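PDB 2GEY: AclR protein from Streptomyces galilaeus, which probably acts as a hydroxylase in the biosynthesis of aromatic polyketide antibiotics, built on a SnoaL-like fold of the NTF2 clan. Local coordinates for residues M3-K7 and A70-V75; I26-S30 and G112-E116. All coordinates share one frame; numbering follows the deposited sequence. Where two conformers were deposited one is given.

Contact 1: residues M3-K7 and A70-V75; sequences MAERK and AEEDRV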
loop_
_atom_site.group_PDB
_atom_site.type_symbol
_atom_site.label_atom_id
_atom_site.label_comp_id
_atom_site.label_asym_id
_atom_site.label_seq_id
_atom_site.Cartn_x
_atom_site.Cartn_y
_atom_site.Cartn_z
ATOM N N MET A 3 10.999 19.965 9.259
ATOM C CA MET A 3 10.706 18.568 8.967
ATOM C C MET A 3 10.926 17.690 10.201
ATOM O O MET A 3 10.118 16.827 10.495
ATOM C CB MET A 3 11.579 18.073 7.812
ATOM C CG MET A 3 11.203 18.662 6.461
ATOM S SD MET A 3 12.269 18.109 5.119
ATOM C CE MET A 3 13.696 19.159 5.376
ATOM N N ALA A 4 12.019 17.933 10.919
ATOM C CA ALA A 4 12.344 17.170 12.124
ATOM C C ALA A 4 11.241 17.289 13.176
ATOM O O ALA A 4 10.850 16.297 13.788
ATOM C CB ALA A 4 13.661 17.639 12.693
ATOM N N GLU A 5 10.733 18.506 13.373
ATOM C CA GLU A 5 9.679 18.749 14.357
ATOM C C GLU A 5 8.365 18.099 13.948
ATOM O O GLU A 5 7.650 17.544 14.790
ATOM C CB GLU A 5 9.490 20.249 14.568
ATOM C CG GLU A 5 10.658 20.847 15.340
ATOM C CD GLU A 5 10.874 22.326 15.104
ATOM O OE1 GLU A 5 10.135 22.961 14.307
ATOM O OE2 GLU A 5 11.801 22.849 15.754
ATOM N N ARG A 6 8.040 18.165 12.660
ATOM C CA ARG A 6 6.808 17.551 12.171
ATOM C C ARG A 6 6.878 16.021 12.272
ATOM O O ARG A 6 5.886 15.386 12.635
ATOM C CB ARG A 6 6.469 18.025 10.762
ATOM C CG ARG A 6 6.065 19.499 10.739
ATOM C CD ARG A 6 5.654 19.968 9.367
ATOM N NE ARG A 6 6.792 20.225 8.487
ATOM C CZ ARG A 6 7.514 21.348 8.478
ATOM N NH1 ARG A 6 7.252 22.343 9.309
ATOM N NH2 ARG A 6 8.525 21.474 7.626
ATOM N N LYS A 7 8.037 15.437 11.981
ATOM C CA LYS A 7 8.241 13.995 12.229
ATOM C C LYS A 7 8.002 13.655 13.699
ATOM O O LYS A 7 7.278 12.705 14.019
ATOM C CB LYS A 7 9.629 13.542 11.787
ATOM C CG LYS A 7 9.761 13.508 10.273
ATOM C CD LYS A 7 11.030 12.800 9.798
ATOM C CE LYS A 7 12.290 13.604 10.051
ATOM N NZ LYS A 7 13.453 13.022 9.281
ATOM N N ALA A 70 9.908 13.001 5.451
ATOM C CA ALA A 70 9.345 14.344 5.484
ATOM C C ALA A 70 9.921 15.196 4.363
ATOM O O ALA A 70 11.112 15.096 4.043
ATOM C CB ALA A 70 9.610 14.991 6.817
ATOM N N GLU A 71 9.062 16.021 3.772
ATOM C CA GLU A 71 9.467 16.999 2.768
ATOM C C GLU A 71 8.453 18.128 2.796
ATOM O O GLU A 71 7.250 17.886 2.942
ATOM C CB GLU A 71 9.536 16.379 1.370
ATOM C CG GLU A 71 10.281 17.248 0.340
ATOM C CD GLU A 71 10.388 16.614 -1.050
ATOM O OE1 GLU A 71 9.635 15.681 -1.346
ATOM O OE2 GLU A 71 11.243 17.056 -1.858
ATOM N N GLU A 72 8.944 19.355 2.655
ATOM C CA GLU A 72 8.076 20.521 2.726
ATOM C C GLU A 72 7.239 20.458 4.019
ATOM O O GLU A 72 7.778 20.272 5.104
ATOM C CB GLU A 72 7.179 20.578 1.481
ATOM C CG GLU A 72 7.914 20.478 0.158
ATOM C CD GLU A 72 6.962 20.532 -1.008
ATOM O OE1 GLU A 72 6.295 19.512 -1.283
ATOM O OE2 GLU A 72 6.851 21.607 -1.622
ATOM N N ASP A 73 5.913 20.573 3.890
ATOM C CA ASP A 73 5.007 20.561 5.053
ATOM C C ASP A 73 4.354 19.193 5.301
ATOM O O ASP A 73 3.405 19.087 6.097
ATOM C CB ASP A 73 3.932 21.655 4.906
ATOM C CG ASP A 73 3.186 21.603 3.567
ATOM O OD1 ASP A 73 3.451 20.712 2.726
ATOM O OD2 ASP A 73 2.328 22.495 3.343
ATOM N N ARG A 74 4.881 18.152 4.654
ATOM C CA ARG A 74 4.307 16.824 4.731
ATOM C C ARG A 74 5.210 15.812 5.437
ATOM O O ARG A 74 6.436 15.946 5.447
ATOM C CB ARG A 74 3.990 16.322 3.325
ATOM C CG ARG A 74 2.856 17.070 2.654
ATOM C CD ARG A 74 2.567 16.528 1.262
ATOM N NE ARG A 74 3.624 16.879 0.317
ATOM C CZ ARG A 74 4.317 16.028 -0.451
ATOM N NH1 ARG A 74 4.095 14.723 -0.439
ATOM N NH2 ARG A 74 5.251 16.508 -1.255
ATOM N N VAL A 75 4.572 14.791 6.003
ATOM C CA VAL A 75 5.255 13.645 6.590
ATOM C C VAL A 75 4.502 12.390 6.142
ATOM O O VAL A 75 3.268 12.412 6.064
ATOM C CB VAL A 75 5.268 13.713 8.131
ATOM C CG1 VAL A 75 6.047 12.521 8.718
ATOM C CG2 VAL A 75 5.856 15.036 8.616
HETATM O O HOH W 1 7.657 18.105 6.768
#
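The first turn of helix 3-18 packs against the beta hairpin formed by strands 62-71 and 74-84, whose type II' turn runs from E71 to R74; M3, R6 and K7 supply the helix side. M3 lays its CB 3.8 Å from A70 CB. M3 CG lies beside the backbone N (chi1 -71°) and chi2 is extended, which carries M3 SD to 3.4 Å from A70 O. The methylene chain of K7 covers the same alanine, with CG 3.8 Å from A70 CB, and crosses the side chain of V75 at roughly a right angle. R6 uses both ends: its CB touches V75 CG2 at 3.7 Å, while the guanidinium reaches the turn. There R6 NH2 makes a weak hydrogen bond to E72 O, 2.9 Å long but bent to 127° at the hydrogen. A water at the edge of the guanidinium, in its plane, accepts from R6 NE and donates to both E72 O and R74 O, so E72 O receives two donors. On the sheet side, R6 and V75 both pack on F109 of strand 98-110. K7 pairs with E71 of the second subunit, and A70, E71 and R74 also bond to it, making the contact part of the dimer interface.

Contact 2: residues I26-S30 and G112-E116; sequences IKHWS and GKVVE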
loop_
_atom_site.group_PDB
_atom_site.type_symbol
_atom_site.label_atom_id
_atom_site.label_comp_id
_atom_site.label_asym_id
_atom_site.label_seq_id
_atom_site.Cartn_x
_atom_site.Cartn_y
_atom_site.Cartn_z
ATOM N N ILE A 26 -6.257 13.110 18.016
ATOM C CA ILE A 26 -7.149 14.125 17.463
ATOM C C ILE A 26 -6.764 15.545 17.920
ATOM O O ILE A 26 -7.091 16.536 17.259
ATOM C CB ILE A 26 -8.631 13.763 17.778
ATOM C CG1 ILE A 26 -9.014 12.490 17.007
ATOM C CG2 ILE A 26 -9.573 14.899 17.421
ATOM C CD1 ILE A 26 -10.175 11.718 17.592
ATOM N N LYS A 27 -6.054 15.647 19.041
ATOM C CA LYS A 27 -5.620 16.968 19.528
ATOM C C LYS A 27 -4.679 17.673 18.547
ATOM O O LYS A 27 -4.498 18.887 18.621
ATOM C CB LYS A 27 -4.949 16.854 20.898
ATOM C CG LYS A 27 -3.637 16.125 20.899
ATOM C CD LYS A 27 -3.112 15.920 22.308
ATOM C CE LYS A 27 -2.499 17.169 22.874
ATOM N NZ LYS A 27 -1.739 16.869 24.126
ATOM N N HIS A 28 -4.076 16.907 17.641
ATOM C CA HIS A 28 -3.148 17.457 16.653
ATOM C C HIS A 28 -3.825 17.808 15.338
ATOM O O HIS A 28 -3.184 18.348 14.431
ATOM C CB HIS A 28 -2.021 16.466 16.403
ATOM C CG HIS A 28 -1.150 16.247 17.594
ATOM N ND1 HIS A 28 -0.331 17.233 18.103
ATOM C CD2 HIS A 28 -0.992 15.171 18.402
ATOM C CE1 HIS A 28 0.317 16.761 19.154
ATOM N NE2 HIS A 28 -0.072 15.516 19.361
ATOM N N TRP A 29 -5.117 17.505 15.230
ATOM C CA TRP A 29 -5.864 17.812 14.019
ATOM C C TRP A 29 -6.290 19.258 14.013
ATOM O O TRP A 29 -6.760 19.780 15.030
ATOM C CB TRP A 29 -7.125 16.964 13.938
ATOM C CG TRP A 29 -6.924 15.523 13.724
ATOM C CD1 TRP A 29 -5.752 14.849 13.641
ATOM C CD2 TRP A 29 -7.961 14.552 13.596
ATOM N NE1 TRP A 29 -5.988 13.509 13.445
ATOM C CE2 TRP A 29 -7.344 13.302 13.418
ATOM C CE3 TRP A 29 -9.356 14.624 13.600
ATOM C CZ2 TRP A 29 -8.081 12.122 13.250
ATOM C CZ3 TRP A 29 -10.085 13.450 13.436
ATOM C CH2 TRP A 29 -9.448 12.222 13.267
ATOM N N SER A 30 -6.162 19.908 12.865
ATOM C CA SER A 30 -6.791 21.207 12.679
ATOM C C SER A 30 -8.314 21.054 12.732
ATOM O O SER A 30 -8.851 20.017 12.339
ATOM C CB SER A 30 -6.399 21.811 11.333
ATOM O OG SER A 30 -7.223 22.914 11.005
ATOM N N GLY A 112 1.564 23.734 12.933
ATOM C CA GLY A 112 1.696 22.627 13.872
ATOM C C GLY A 112 0.504 21.683 13.961
ATOM O O GLY A 112 0.534 20.731 14.741
ATOM N N LYS A 113 -0.531 21.918 13.160
ATOM C CA LYS A 113 -1.716 21.075 13.182
ATOM C C LYS A 113 -1.876 20.385 11.828
ATOM O O LYS A 113 -1.463 20.918 10.794
ATOM C CB LYS A 113 -2.953 21.902 13.528
ATOM C CG LYS A 113 -2.931 22.502 14.944
ATOM C CD LYS A 113 -3.362 21.498 16.019
ATOM C CE LYS A 113 -3.122 22.013 17.456
ATOM N NZ LYS A 113 -1.680 21.785 17.923
ATOM N N VAL A 114 -2.469 19.198 11.843
ATOM C CA VAL A 114 -2.692 18.433 10.619
ATOM C C VAL A 114 -3.925 18.995 9.895
ATOM O O VAL A 114 -5.019 19.018 10.462
ATOM C CB VAL A 114 -2.907 16.938 10.928
ATOM C CG1 VAL A 114 -3.160 16.147 9.653
ATOM C CG2 VAL A 114 -1.703 16.382 11.686
ATOM N N VAL A 115 -3.743 19.439 8.651
ATOM C CA VAL A 115 -4.843 19.965 7.832
ATOM C C VAL A 115 -5.323 19.008 6.728
ATOM O O VAL A 115 -6.447 19.150 6.198
ATOM C CB VAL A 115 -4.486 21.334 7.209
ATOM C CG1 VAL A 115 -4.290 22.373 8.297
ATOM C CG2 VAL A 115 -3.261 21.231 6.313
ATOM N N GLU A 116 -4.467 18.056 6.364
ATOM C CA GLU A 116 -4.823 17.017 5.405
ATOM C C GLU A 116 -4.196 15.708 5.826
ATOM O O GLU A 116 -3.044 15.678 6.288
ATOM C CB GLU A 116 -4.361 17.373 3.985
ATOM C CG GLU A 116 -5.146 18.504 3.341
ATOM C CD GLU A 116 -4.775 18.723 1.886
ATOM O OE1 GLU A 116 -3.670 19.242 1.630
ATOM O OE2 GLU A 116 -5.599 18.402 0.995
HETATM O O HOH W 2 -0.108 19.714 17.139
#
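W29 and V114 form a parallel beta bridge, their CA atoms 4.7 Å apart, secured by two backbone hydrogen bonds. V114 N donates to H28 O at 2.8 Å, nearly straight (171° at the hydrogen) and in the carbonyl plane of H28. S30 N donates to V114 O, also at 2.8 Å, but here the donor is tilted 31° from the carbonyl plane of V114. H28 O is also approached by K113 CA in a CA-H...O contact, a far weaker addition to the V114 bond.

K113 folds back over the incoming chain. The bend at chi2 (-81°) lays K113 CD against the H28 carbonyl, and the extended chi3 then brings K113 CE to 3.6 Å from K27 O; the bend at chi4 sets NZ, which reaches a water. This water joins three groups: it accepts from K113 NZ, donates to G112 O, and lies in the ring plane of H28 at the ND1 edge. K27 CG sits above one face of the imidazole, toward its rim. Farther along, S30 CB packs against V115 CG1 at 3.7 Å, while S30 OG bonds to the backbone N of D32.

W29 and V114 project to the same side of the sheet, with W29 CD1 4.5 Å from V114 CB. H35 meets the indole edge-to-face, and M13 of helix 3-18 and M47, V48 and M51 of helix 44-57 also touch it. The type I turn from I26 to W29, closed by W29 N to I26 O, leads from helix 23-26 into this bridge. Along its other edge strand 113-122 pairs with strand 98-110, where V115 and E116 both face R108 in a classic beta bulge, part of the curved sheet that wraps around helices in the alpha+beta barrel of the NTF2-like fold.

How the contacts relate
The centres of contacts 1 and 2 lie 13 Å apart, on the same side of the chain's centre, and their nearest atoms stay about 6 Å from each other. Along the chain the segments alternate, 3-7, 26-30, 70-75 and 112-116, so the two contacts interleave along the chain. Both reach the same mixed sheet, in which strand 98-110 separates strand 74-84 from strand 113-122; F109 touches V75 of contact 1 and V114 of contact 2. Helix 3-18 is a second shared element, starting in contact 1 and later presenting M13 to H28 and W29. Together they tie the N-terminal part of the chain to the sheet at two places, contact 1 forming part of the interface with the second subunit.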